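Local coordinates for YfdX protein (PDB 6A02) that is of uncertain molecular function but is implicated in both the antibiotic stress response and the virulence of Salmonella Typhi, at residues F33-F36 with K42-Q45; K52-D57 with E132-Q137; K70-V73 with H77-R80; S148-G153 with L160-A165. All coordinates share one frame; numbering follows the deposited sequence. Where two conformers were deposited one is given.

In the fold
From the N terminus, interaction 1 closes the short turn between helices 19-36 and 40-54, the first helical hairpin. Interaction 2 joins the C-terminal end of helix 40-54 to the point where strand 125-135 gives way to helix 136-151, closing a much longer loop. Nested inside that loop is interaction 3, where residues 70-73 fold back on the start of strand 77-89; strand 77-89 pairs with strand 125-135, so interactions 2 and 3 touch. Interaction 4 closes the second helical hairpin, 136-151 with 155-167, and packs directly against interaction 1, Leu35 meeting Leu162. The contacts thus tie a helical bundle to one end of the three-stranded antiparallel sheet.

Interaction 1: residues F33-F36 with K42-Q45; sequences FELF and KAEQ
Glu34 and Ala43 bring two consecutive helices close together, their CA atoms 5.2 Å apart, a close spacing with which the small alanine side chain is compatible. The methyl of Ala43 points at the preceding helix and meets CB of Glu34 on one flank and the isobutyl group of Leu35 on the other. Here the leucine makes the tighter contact: its CD2 lies 3.5 Å from CB of Ala43, with CG a little farther off. Helices 19-36 and 40-54 form an antiparallel helical hairpin, and this contact lies at its closed end, next to the turn. On the partly exposed side, Lys42 stretches its fully extended chain past Glu34. With CG of the lysine anti to the backbone N (chi1 -170°), the aliphatic part runs obliquely across the glutamate, whose own chain bends at chi2 (-64°). CD of Lys42 therefore rests 3.7 Å from OE2 of Glu34. The ammonium NZ reaches the same OE2 only in a long salt bridge of 3.8 Å. A water molecule spans the pair, donating to Glu34 OE2 at 3.0 Å and accepting a weak bond from Lys42 NZ. Both charged groups have further partners: Glu34 OE1 is bonded to Asn37 ND2 in the turn, and Lys42 NZ to Asn9 OD1 of the second subunit.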
loop_
_atom_site.group_PDB
_atom_site.type_symbol
_atom_site.label_atom_id
_atom_site.label_comp_id
_atom_site.label_asym_id
_atom_site.label_seq_id
_atom_site.Cartn_x
_atom_site.Cartn_y
_atom_site.Cartn_z
ATOM N N PHE A 33 4.381 12.156 -13.337
ATOM C CA PHE A 33 5.802 11.845 -13.410
ATOM C C PHE A 33 6.489 12.675 -14.486
ATOM O O PHE A 33 7.602 13.185 -14.277
ATOM C CB PHE A 33 6.014 10.359 -13.692
ATOM C CG PHE A 33 7.464 10.004 -13.898
ATOM C CD1 PHE A 33 8.320 9.883 -12.818
ATOM C CD2 PHE A 33 7.978 9.859 -15.174
ATOM C CE1 PHE A 33 9.678 9.585 -13.008
ATOM C CE2 PHE A 33 9.329 9.558 -15.364
ATOM C CZ PHE A 33 10.172 9.425 -14.280
ATOM N N GLU A 34 5.841 12.822 -15.646
ATOM C CA GLU A 34 6.485 13.532 -16.749
ATOM C C GLU A 34 6.703 15.012 -16.441
ATOM O O GLU A 34 7.610 15.625 -17.013
ATOM C CB GLU A 34 5.725 13.307 -18.054
ATOM C CG GLU A 34 5.714 11.859 -18.527
ATOM C CD GLU A 34 7.089 11.311 -18.872
ATOM O OE1 GLU A 34 8.084 12.066 -18.845
ATOM O OE2 GLU A 34 7.172 10.100 -19.178
ATOM N N LEU A 35 5.901 15.607 -15.550
ATOM C CA LEU A 35 6.176 16.977 -15.117
ATOM C C LEU A 35 7.557 17.080 -14.483
ATOM O O LEU A 35 8.356 17.958 -14.836
ATOM C CB LEU A 35 5.109 17.447 -14.130
ATOM C CG LEU A 35 3.686 17.564 -14.663
ATOM C CD1 LEU A 35 2.708 17.843 -13.527
ATOM C CD2 LEU A 35 3.602 18.641 -15.743
ATOM N N PHE A 36 7.855 16.182 -13.540
ATOM C CA PHE A 36 9.156 16.178 -12.881
ATOM C C PHE A 36 10.264 15.705 -13.807
ATOM O O PHE A 36 11.435 16.021 -13.577
ATOM C CB PHE A 36 9.097 15.299 -11.629
ATOM C CG PHE A 36 8.191 15.840 -10.563
ATOM C CD1 PHE A 36 8.687 16.711 -9.607
ATOM C CD2 PHE A 36 6.845 15.496 -10.519
ATOM C CE1 PHE A 36 7.859 17.228 -8.623
ATOM C CE2 PHE A 36 6.009 16.003 -9.526
ATOM C CZ PHE A 36 6.523 16.874 -8.579
ATOM N N LYS A 42 4.583 16.135 -22.861
ATOM C CA LYS A 42 4.101 14.769 -22.696
ATOM C C LYS A 42 3.094 14.674 -21.554
ATOM O O LYS A 42 2.076 13.984 -21.671
ATOM C CB LYS A 42 5.274 13.823 -22.465
ATOM C CG LYS A 42 4.885 12.359 -22.529
ATOM C CD LYS A 42 6.133 11.488 -22.479
ATOM C CE LYS A 42 5.828 10.043 -22.829
ATOM N NZ LYS A 42 7.088 9.245 -22.915
ATOM N N ALA A 43 3.343 15.388 -20.459
ATOM C CA ALA A 43 2.389 15.386 -19.355
ATOM C C ALA A 43 1.033 15.917 -19.797
ATOM O O ALA A 43 -0.012 15.380 -19.414
ATOM C CB ALA A 43 2.924 16.216 -18.197
ATOM N N GLU A 44 1.027 16.971 -20.617
ATOM C CA GLU A 44 -0.242 17.493 -21.113
ATOM C C GLU A 44 -0.950 16.487 -22.004
ATOM O O GLU A 44 -2.176 16.342 -21.921
ATOM C CB GLU A 44 -0.014 18.813 -21.853
ATOM C CG GLU A 44 0.467 19.921 -20.940
ATOM C CD GLU A 44 0.709 21.225 -21.655
ATOM O OE1 GLU A 44 0.485 21.265 -22.882
ATOM O OE2 GLU A 44 1.136 22.197 -20.982
ATOM N N GLN A 45 -0.197 15.777 -22.854
ATOM C CA GLN A 45 -0.800 14.765 -23.716
ATOM C C GLN A 45 -1.457 13.669 -22.891
ATOM O O GLN A 45 -2.570 13.227 -23.199
ATOM C CB GLN A 45 0.257 14.154 -24.639
ATOM C CG GLN A 45 0.775 15.084 -25.736
ATOM C CD GLN A 45 1.823 14.419 -26.621
ATOM O OE1 GLN A 45 2.619 13.598 -26.160
ATOM N NE2 GLN A 45 1.811 14.758 -27.906
HETATM O O HOH W 1 9.650 9.444 -20.731
#

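Interaction 2: residues K52-D57 with E132-Q137; sequences KLLNDD and ELIPLQ
Leu54, in the final turn of helix 40-54, faces the place where strand 125-135 passes directly into helix 136-151. The two backbones stay well apart: the shortest CA-CA separation, Leu54 to Leu136, is 7.8 Å. Asn55 is the first residue to leave helical angles on one side, while Pro135 holds the N-cap position on the other, so a helix end meets a helix start. Side chains reach across the interval. Leu54 points toward the strand-helix junction, and its CD2 meets both CD1 of Ile134 and CD1 of Leu136, each 4.3 Å away. Leu136 brings its CD1 across because CG stands anti to the backbone N (chi1 178°); the same methyl comes within 4.2 Å of the carbonyl O of Leu54. These are loose van der Waals contacts between buried aliphatic groups. At the partly exposed margin, a water donates to Asn55 OD1 at 2.9 Å and accepts a weak bond from Gln137 NE2, a polar bridge beside the leucines. The Leu54 carbonyl is itself gripped by Arg140 NE from the first turns of helix 136-151. Leu54 also packs on Thr139 and Val143 of that helix and on Ala21 and Ala24 of helix 19-36, while Ile134 and Leu136 bond through their backbones to Ile79 and His77 of strand 77-89, so the contact lies where three helices of the bundle meet one end of the antiparallel sheet.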
loop_
_atom_site.group_PDB
_atom_site.type_symbol
_atom_site.label_atom_id
_atom_site.label_comp_id
_atom_site.label_asym_id
_atom_site.label_seq_id
_atom_site.Cartn_x
_atom_site.Cartn_y
_atom_site.Cartn_z
ATOM N N LYS A 52 -10.217 12.855 -21.880
ATOM C CA LYS A 52 -11.112 12.289 -22.886
ATOM C C LYS A 52 -11.727 10.983 -22.400
ATOM O O LYS A 52 -12.916 10.725 -22.628
ATOM C CB LYS A 52 -10.378 12.099 -24.217
ATOM C CG LYS A 52 -10.146 13.404 -24.958
ATOM C CD LYS A 52 -9.569 13.189 -26.345
ATOM C CE LYS A 52 -9.713 14.452 -27.171
ATOM N NZ LYS A 52 -9.159 15.634 -26.451
ATOM N N LEU A 53 -10.942 10.153 -21.712
ATOM C CA LEU A 53 -11.472 8.889 -21.209
ATOM C C LEU A 53 -12.568 9.112 -20.172
ATOM O O LEU A 53 -13.605 8.437 -20.202
ATOM C CB LEU A 53 -10.342 8.034 -20.639
ATOM C CG LEU A 53 -9.340 7.423 -21.627
ATOM C CD1 LEU A 53 -8.052 7.032 -20.923
ATOM C CD2 LEU A 53 -9.932 6.211 -22.324
ATOM N N LEU A 54 -12.353 10.041 -19.231
ATOM C CA LEU A 54 -13.309 10.244 -18.148
ATOM C C LEU A 54 -14.562 10.987 -18.588
ATOM O O LEU A 54 -15.554 10.984 -17.850
ATOM C CB LEU A 54 -12.648 11.024 -17.007
ATOM C CG LEU A 54 -11.566 10.273 -16.240
ATOM C CD1 LEU A 54 -10.842 11.229 -15.296
ATOM C CD2 LEU A 54 -12.194 9.112 -15.473
ATOM N N ASN A 55 -14.533 11.639 -19.751
ATOM C CA ASN A 55 -15.630 12.494 -20.184
ATOM C C ASN A 55 -16.252 12.001 -21.480
ATOM O O ASN A 55 -16.977 12.750 -22.143
ATOM C CB ASN A 55 -15.164 13.943 -20.323
ATOM C CG ASN A 55 -14.862 14.578 -18.984
ATOM O OD1 ASN A 55 -15.774 14.974 -18.254
ATOM N ND2 ASN A 55 -13.580 14.673 -18.646
ATOM N N ASP A 56 -15.977 10.754 -21.848
ATOM C CA ASP A 56 -16.516 10.152 -23.059
ATOM C C ASP A 56 -18.041 10.187 -23.043
ATOM O O ASP A 56 -18.674 9.510 -22.226
ATOM C CB ASP A 56 -16.013 8.712 -23.157
ATOM C CG ASP A 56 -16.338 8.060 -24.489
ATOM O OD1 ASP A 56 -17.178 8.599 -25.238
ATOM O OD2 ASP A 56 -15.747 6.999 -24.784
ATOM N N ASP A 57 -18.644 10.966 -23.949
ATOM C CA ASP A 57 -20.099 11.092 -23.963
ATOM C C ASP A 57 -20.797 9.830 -24.454
ATOM O O ASP A 57 -22.001 9.677 -24.222
ATOM C CB ASP A 57 -20.543 12.307 -24.786
ATOM C CG ASP A 57 -19.994 13.614 -24.245
ATOM O OD1 ASP A 57 -19.254 14.298 -24.985
ATOM O OD2 ASP A 57 -20.302 13.958 -23.085
ATOM N N GLU A 132 -11.707 -1.215 -6.334
ATOM C CA GLU A 132 -11.068 0.087 -6.412
ATOM C C GLU A 132 -12.063 1.067 -7.012
ATOM O O GLU A 132 -12.649 0.790 -8.062
ATOM C CB GLU A 132 -9.827 -0.020 -7.294
ATOM C CG GLU A 132 -9.014 1.243 -7.342
ATOM C CD GLU A 132 -7.802 1.152 -8.263
ATOM O OE1 GLU A 132 -7.603 0.100 -8.899
ATOM O OE2 GLU A 132 -7.047 2.148 -8.349
ATOM N N LEU A 133 -12.248 2.212 -6.348
ATOM C CA LEU A 133 -13.247 3.203 -6.728
ATOM C C LEU A 133 -12.611 4.577 -6.834
ATOM O O LEU A 133 -11.672 4.901 -6.097
ATOM C CB LEU A 133 -14.374 3.298 -5.680
ATOM C CG LEU A 133 -14.923 1.996 -5.078
ATOM C CD1 LEU A 133 -15.902 2.283 -3.949
ATOM C CD2 LEU A 133 -15.596 1.152 -6.143
ATOM N N ILE A 134 -13.158 5.405 -7.724
ATOM C CA ILE A 134 -12.820 6.831 -7.741
ATOM C C ILE A 134 -14.089 7.670 -7.742
ATOM O O ILE A 134 -15.128 7.241 -8.267
ATOM C CB ILE A 134 -11.944 7.230 -8.939
ATOM C CG1 ILE A 134 -12.652 6.916 -10.258
ATOM C CG2 ILE A 134 -10.549 6.585 -8.837
ATOM C CD1 ILE A 134 -12.004 7.580 -11.448
ATOM N N PRO A 135 -14.042 8.881 -7.184
ATOM C CA PRO A 135 -15.173 9.812 -7.303
ATOM C C PRO A 135 -15.125 10.450 -8.684
ATOM O O PRO A 135 -14.147 11.107 -9.040
ATOM C CB PRO A 135 -14.895 10.839 -6.203
ATOM C CG PRO A 135 -13.377 10.853 -6.096
ATOM C CD PRO A 135 -12.929 9.437 -6.386
ATOM N N LEU A 136 -16.184 10.258 -9.469
ATOM C CA LEU A 136 -16.087 10.554 -10.895
ATOM C C LEU A 136 -15.943 12.047 -11.162
ATOM O O LEU A 136 -15.025 12.476 -11.878
ATOM C CB LEU A 136 -17.288 9.978 -11.639
ATOM C CG LEU A 136 -17.344 10.250 -13.145
ATOM C CD1 LEU A 136 -16.069 9.821 -13.869
ATOM C CD2 LEU A 136 -18.567 9.552 -13.739
ATOM N N GLN A 137 -16.846 12.861 -10.616
ATOM C CA GLN A 137 -16.801 14.276 -10.961
ATOM C C GLN A 137 -15.607 14.958 -10.315
ATOM O O GLN A 137 -14.977 15.823 -10.932
ATOM C CB GLN A 137 -18.111 14.976 -10.602
ATOM C CG GLN A 137 -18.279 16.319 -11.307
ATOM C CD GLN A 137 -18.161 16.213 -12.826
ATOM O OE1 GLN A 137 -18.735 15.312 -13.451
ATOM N NE2 GLN A 137 -17.404 17.132 -13.427
HETATM O O HOH W 2 -16.460 17.280 -16.683
#

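Interaction 3: residues K70-V73 with H77-R80; sequences KAPV and HYIR
Tyr78 meets residues 70-72 where the chain doubles back through a short connection to enter strand 77-89, an outer strand of the antiparallel sheet within this chain. From CB, the tyrosine places CG beside its own backbone N, anti to the carbonyl carbon (chi1 -82°), and this turn carries the ring to the folded-back loop. CD2 lies 4.0 Å from CA of Ala71. The next atom, CE2, makes the closest approach, 3.5 Å to the carbonyl O of Lys70, which sits at the ring edge near its plane; CE2 also approaches CA of Ala71 obliquely. CZ then meets CD of Pro72 at 4.0 Å, the proline and tyrosine side chains crossing at about a right angle. The methyl of Ala71 points toward the strand, its CB 3.8 Å from the backbone N of His77. Elsewhere Tyr78 packs on Leu133 and Pro135 of the adjoining strand, while Ile128 of the third subunit touches both Tyr78 and Pro72. The Lys70 carbonyl is also hydrogen-bonded to Ser175 OG of that subunit, so it meets the ring while held by a neighbour. At the end of the side chain, OH of Tyr78 lies 3.6 Å from CD of Pro72.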
loop_
_atom_site.group_PDB
_atom_site.type_symbol
_atom_site.label_atom_id
_atom_site.label_comp_id
_atom_site.label_asym_id
_atom_site.label_seq_id
_atom_site.Cartn_x
_atom_site.Cartn_y
_atom_site.Cartn_z
ATOM N N LYS A 70 -21.343 7.096 -0.344
ATOM C CA LYS A 70 -21.464 8.540 -0.507
ATOM C C LYS A 70 -20.113 9.157 -0.877
ATOM O O LYS A 70 -19.104 8.943 -0.194
ATOM C CB LYS A 70 -22.038 9.162 0.774
ATOM C CG LYS A 70 -22.299 10.677 0.742
ATOM C CD LYS A 70 -21.210 11.371 1.524
ATOM C CE LYS A 70 -21.425 12.852 1.845
ATOM N NZ LYS A 70 -22.002 13.646 0.714
ATOM N N ALA A 71 -20.099 9.906 -1.962
ATOM C CA ALA A 71 -18.882 10.576 -2.380
ATOM C C ALA A 71 -18.676 11.846 -1.552
ATOM O O ALA A 71 -19.638 12.417 -1.029
ATOM C CB ALA A 71 -18.971 10.932 -3.858
ATOM N N PRO A 72 -17.427 12.300 -1.408
ATOM C CA PRO A 72 -17.172 13.478 -0.559
ATOM C C PRO A 72 -17.786 14.763 -1.081
ATOM O O PRO A 72 -18.091 15.656 -0.279
ATOM C CB PRO A 72 -15.639 13.588 -0.527
ATOM C CG PRO A 72 -15.108 12.358 -1.140
ATOM C CD PRO A 72 -16.186 11.699 -1.931
ATOM N N VAL A 73 -17.952 14.902 -2.391
ATOM C CA VAL A 73 -18.447 16.135 -2.994
ATOM C C VAL A 73 -19.913 15.953 -3.351
ATOM O O VAL A 73 -20.304 14.930 -3.927
ATOM C CB VAL A 73 -17.603 16.521 -4.221
ATOM C CG1 VAL A 73 -18.184 17.754 -4.896
ATOM C CG2 VAL A 73 -16.150 16.751 -3.807
ATOM N N HIS A 77 -20.480 10.719 -7.354
ATOM C CA HIS A 77 -20.641 9.296 -7.104
ATOM C C HIS A 77 -19.304 8.612 -7.312
ATOM O O HIS A 77 -18.503 9.025 -8.157
ATOM C CB HIS A 77 -21.666 8.684 -8.064
ATOM C CG HIS A 77 -23.035 9.274 -7.929
ATOM N ND1 HIS A 77 -23.974 8.774 -7.052
ATOM C CD2 HIS A 77 -23.613 10.335 -8.537
ATOM C CE1 HIS A 77 -25.078 9.495 -7.137
ATOM N NE2 HIS A 77 -24.886 10.448 -8.031
ATOM N N TYR A 78 -19.086 7.548 -6.552
ATOM C CA TYR A 78 -17.955 6.667 -6.801
ATOM C C TYR A 78 -18.275 5.700 -7.930
ATOM O O TYR A 78 -19.384 5.154 -8.001
ATOM C CB TYR A 78 -17.663 5.848 -5.549
ATOM C CG TYR A 78 -16.839 6.570 -4.523
ATOM C CD1 TYR A 78 -15.472 6.755 -4.720
ATOM C CD2 TYR A 78 -17.408 7.033 -3.338
ATOM C CE1 TYR A 78 -14.694 7.412 -3.784
ATOM C CE2 TYR A 78 -16.633 7.683 -2.375
ATOM C CZ TYR A 78 -15.279 7.876 -2.614
ATOM O OH TYR A 78 -14.505 8.526 -1.675
ATOM N N ILE A 79 -17.294 5.475 -8.806
ATOM C CA ILE A 79 -17.380 4.449 -9.841
ATOM C C ILE A 79 -16.300 3.392 -9.634
ATOM O O ILE A 79 -15.205 3.669 -9.126
ATOM C CB ILE A 79 -17.312 5.016 -11.278
ATOM C CG1 ILE A 79 -15.992 5.758 -11.511
ATOM C CG2 ILE A 79 -18.545 5.891 -11.593
ATOM C CD1 ILE A 79 -15.653 5.917 -13.009
ATOM N N ARG A 80 -16.618 2.173 -10.054
ATOM C CA ARG A 80 -15.705 1.035 -9.977
ATOM C C ARG A 80 -14.692 1.082 -11.113
ATOM O O ARG A 80 -15.069 1.209 -12.285
ATOM C CB ARG A 80 -16.495 -0.272 -10.094
ATOM C CG ARG A 80 -17.407 -0.562 -8.911
ATOM C CD ARG A 80 -18.241 -1.825 -9.131
ATOM N NE ARG A 80 -19.190 -1.603 -10.212
ATOM C CZ ARG A 80 -20.421 -1.126 -10.042
ATOM N NH1 ARG A 80 -20.882 -0.854 -8.821
ATOM N NH2 ARG A 80 -21.199 -0.928 -11.103
#

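Interaction 4: residues S148-G153 with L160-A165; sequences SLMNEG and LLLKSA
Leu149 and Met150 of helix 136-151 meet Leu161 and Leu162 of helix 155-167 in two methyl-to-methyl contacts, which make up the close-packed part of this helical hairpin. The first pairs CD1 of Leu149 with CD1 of Leu161 at 3.7 Å, the two side chains crossing at about a right angle. In the second, Met150 and Leu162 reach toward each other tip to tip, CE of the methionine 3.8 Å from CD1 of the leucine. The CE methyl gets there because the methionine chain is extended beyond CG (chi2 -178°), spanning the distance between the backbones: even the nearest CA atoms, those of Leu149 and Leu161, are 9.4 Å apart. All four residues are buried. Helix 19-36 covers the methionine side, with Ser31 against both Met150 and Leu162, while Tyr91 of the third subunit packs on Leu149 and Glu89 of that subunit on Leu161.

The solvent side is different in character. Asn151 and Glu152 are exposed, and helix 136-151 finishes in a Schellman motif at Gly153, whose positive phi (85°) accompanies a bond from its N to Met150 O of 2.9 Å. Lys154, just beyond, forms a salt bridge with Glu152 OE1. Between the helices themselves the contact is wholly apolar, made by methyl groups without directional bonds, which suggests that shape fit and exclusion of water, shared with helices 19-36 and 40-54 and the third subunit, largely hold this part of the hairpin together.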
loop_
_atom_site.group_PDB
_atom_site.type_symbol
_atom_site.label_atom_id
_atom_site.label_comp_id
_atom_site.label_asym_id
_atom_site.label_seq_id
_atom_site.Cartn_x
_atom_site.Cartn_y
_atom_site.Cartn_z
ATOM N N SER A 148 -5.569 22.986 -17.207
ATOM C CA SER A 148 -5.596 24.446 -17.229
ATOM C C SER A 148 -4.355 25.029 -16.567
ATOM O O SER A 148 -3.764 25.993 -17.069
ATOM C CB SER A 148 -6.858 24.942 -16.531
ATOM O OG SER A 148 -8.025 24.543 -17.234
ATOM N N LEU A 149 -3.947 24.463 -15.430
ATOM C CA LEU A 149 -2.726 24.921 -14.778
ATOM C C LEU A 149 -1.508 24.679 -15.657
ATOM O O LEU A 149 -0.598 25.517 -15.714
ATOM C CB LEU A 149 -2.565 24.219 -13.423
ATOM C CG LEU A 149 -3.596 24.634 -12.373
ATOM C CD1 LEU A 149 -3.617 23.647 -11.209
ATOM C CD2 LEU A 149 -3.309 26.045 -11.863
ATOM N N MET A 150 -1.466 23.536 -16.353
ATOM C CA MET A 150 -0.368 23.287 -17.283
ATOM C C MET A 150 -0.352 24.325 -18.403
ATOM O O MET A 150 0.717 24.834 -18.764
ATOM C CB MET A 150 -0.451 21.870 -17.846
ATOM C CG MET A 150 -0.192 20.777 -16.797
ATOM S SD MET A 150 -0.265 19.141 -17.563
ATOM C CE MET A 150 -0.722 18.123 -16.143
ATOM N N ASN A 151 -1.524 24.672 -18.940
ATOM C CA ASN A 151 -1.582 25.717 -19.965
ATOM C C ASN A 151 -1.003 27.021 -19.440
ATOM O O ASN A 151 -0.361 27.780 -20.182
ATOM C CB ASN A 151 -3.028 25.948 -20.413
ATOM C CG ASN A 151 -3.616 24.773 -21.166
ATOM O OD1 ASN A 151 -2.897 23.941 -21.712
ATOM N ND2 ASN A 151 -4.938 24.705 -21.197
ATOM N N GLU A 152 -1.228 27.306 -18.161
ATOM C CA GLU A 152 -0.725 28.531 -17.558
ATOM C C GLU A 152 0.742 28.452 -17.161
ATOM O O GLU A 152 1.297 29.466 -16.731
ATOM C CB GLU A 152 -1.575 28.903 -16.341
ATOM C CG GLU A 152 -3.019 29.213 -16.675
ATOM C CD GLU A 152 -3.894 29.312 -15.438
ATOM O OE1 GLU A 152 -3.383 29.089 -14.325
ATOM O OE2 GLU A 152 -5.095 29.609 -15.580
ATOM N N GLY A 153 1.382 27.289 -17.289
ATOM C CA GLY A 153 2.749 27.126 -16.846
ATOM C C GLY A 153 2.915 26.788 -15.381
ATOM O O GLY A 153 4.050 26.795 -14.890
ATOM N N LEU A 160 0.227 18.666 -8.045
ATOM C CA LEU A 160 -0.515 18.499 -6.798
ATOM C C LEU A 160 -1.931 18.000 -7.050
ATOM O O LEU A 160 -2.438 17.143 -6.311
ATOM C CB LEU A 160 -0.563 19.823 -6.047
ATOM C CG LEU A 160 0.730 20.388 -5.487
ATOM C CD1 LEU A 160 0.438 21.765 -4.895
ATOM C CD2 LEU A 160 1.334 19.472 -4.429
ATOM N N LEU A 161 -2.597 18.526 -8.082
ATOM C CA LEU A 161 -3.958 18.083 -8.381
ATOM C C LEU A 161 -3.976 16.663 -8.932
ATOM O O LEU A 161 -4.892 15.885 -8.632
ATOM C CB LEU A 161 -4.605 19.025 -9.387
ATOM C CG LEU A 161 -5.321 20.230 -8.823
ATOM C CD1 LEU A 161 -5.913 20.991 -9.971
ATOM C CD2 LEU A 161 -6.411 19.788 -7.863
ATOM N N LEU A 162 -2.995 16.310 -9.763
ATOM C CA LEU A 162 -2.904 14.929 -10.234
ATOM C C LEU A 162 -2.682 13.966 -9.071
ATOM O O LEU A 162 -3.284 12.883 -9.025
ATOM C CB LEU A 162 -1.794 14.805 -11.276
ATOM C CG LEU A 162 -2.007 15.631 -12.548
ATOM C CD1 LEU A 162 -0.778 15.497 -13.415
ATOM C CD2 LEU A 162 -3.245 15.173 -13.299
ATOM N N LYS A 163 -1.841 14.353 -8.105
ATOM C CA LYS A 163 -1.624 13.509 -6.933
ATOM C C LYS A 163 -2.897 13.393 -6.107
ATOM O O LYS A 163 -3.241 12.299 -5.635
ATOM C CB LYS A 163 -0.479 14.077 -6.087
ATOM C CG LYS A 163 -0.103 13.199 -4.876
ATOM C CD LYS A 163 0.301 11.796 -5.343
ATOM C CE LYS A 163 0.812 10.914 -4.200
ATOM N NZ LYS A 163 1.335 9.610 -4.721
ATOM N N SER A 164 -3.615 14.507 -5.937
ATOM C CA SER A 164 -4.887 14.480 -5.226
ATOM C C SER A 164 -5.870 13.520 -5.883
ATOM O O SER A 164 -6.566 12.766 -5.189
ATOM C CB SER A 164 -5.481 15.875 -5.166
ATOM O OG SER A 164 -6.703 15.838 -4.452
ATOM N N ALA A 165 -5.930 13.516 -7.221
ATOM C CA ALA A 165 -6.793 12.548 -7.895
ATOM C C ALA A 165 -6.405 11.117 -7.540
ATOM O O ALA A 165 -7.275 10.276 -7.266
ATOM C CB ALA A 165 -6.758 12.765 -9.410
#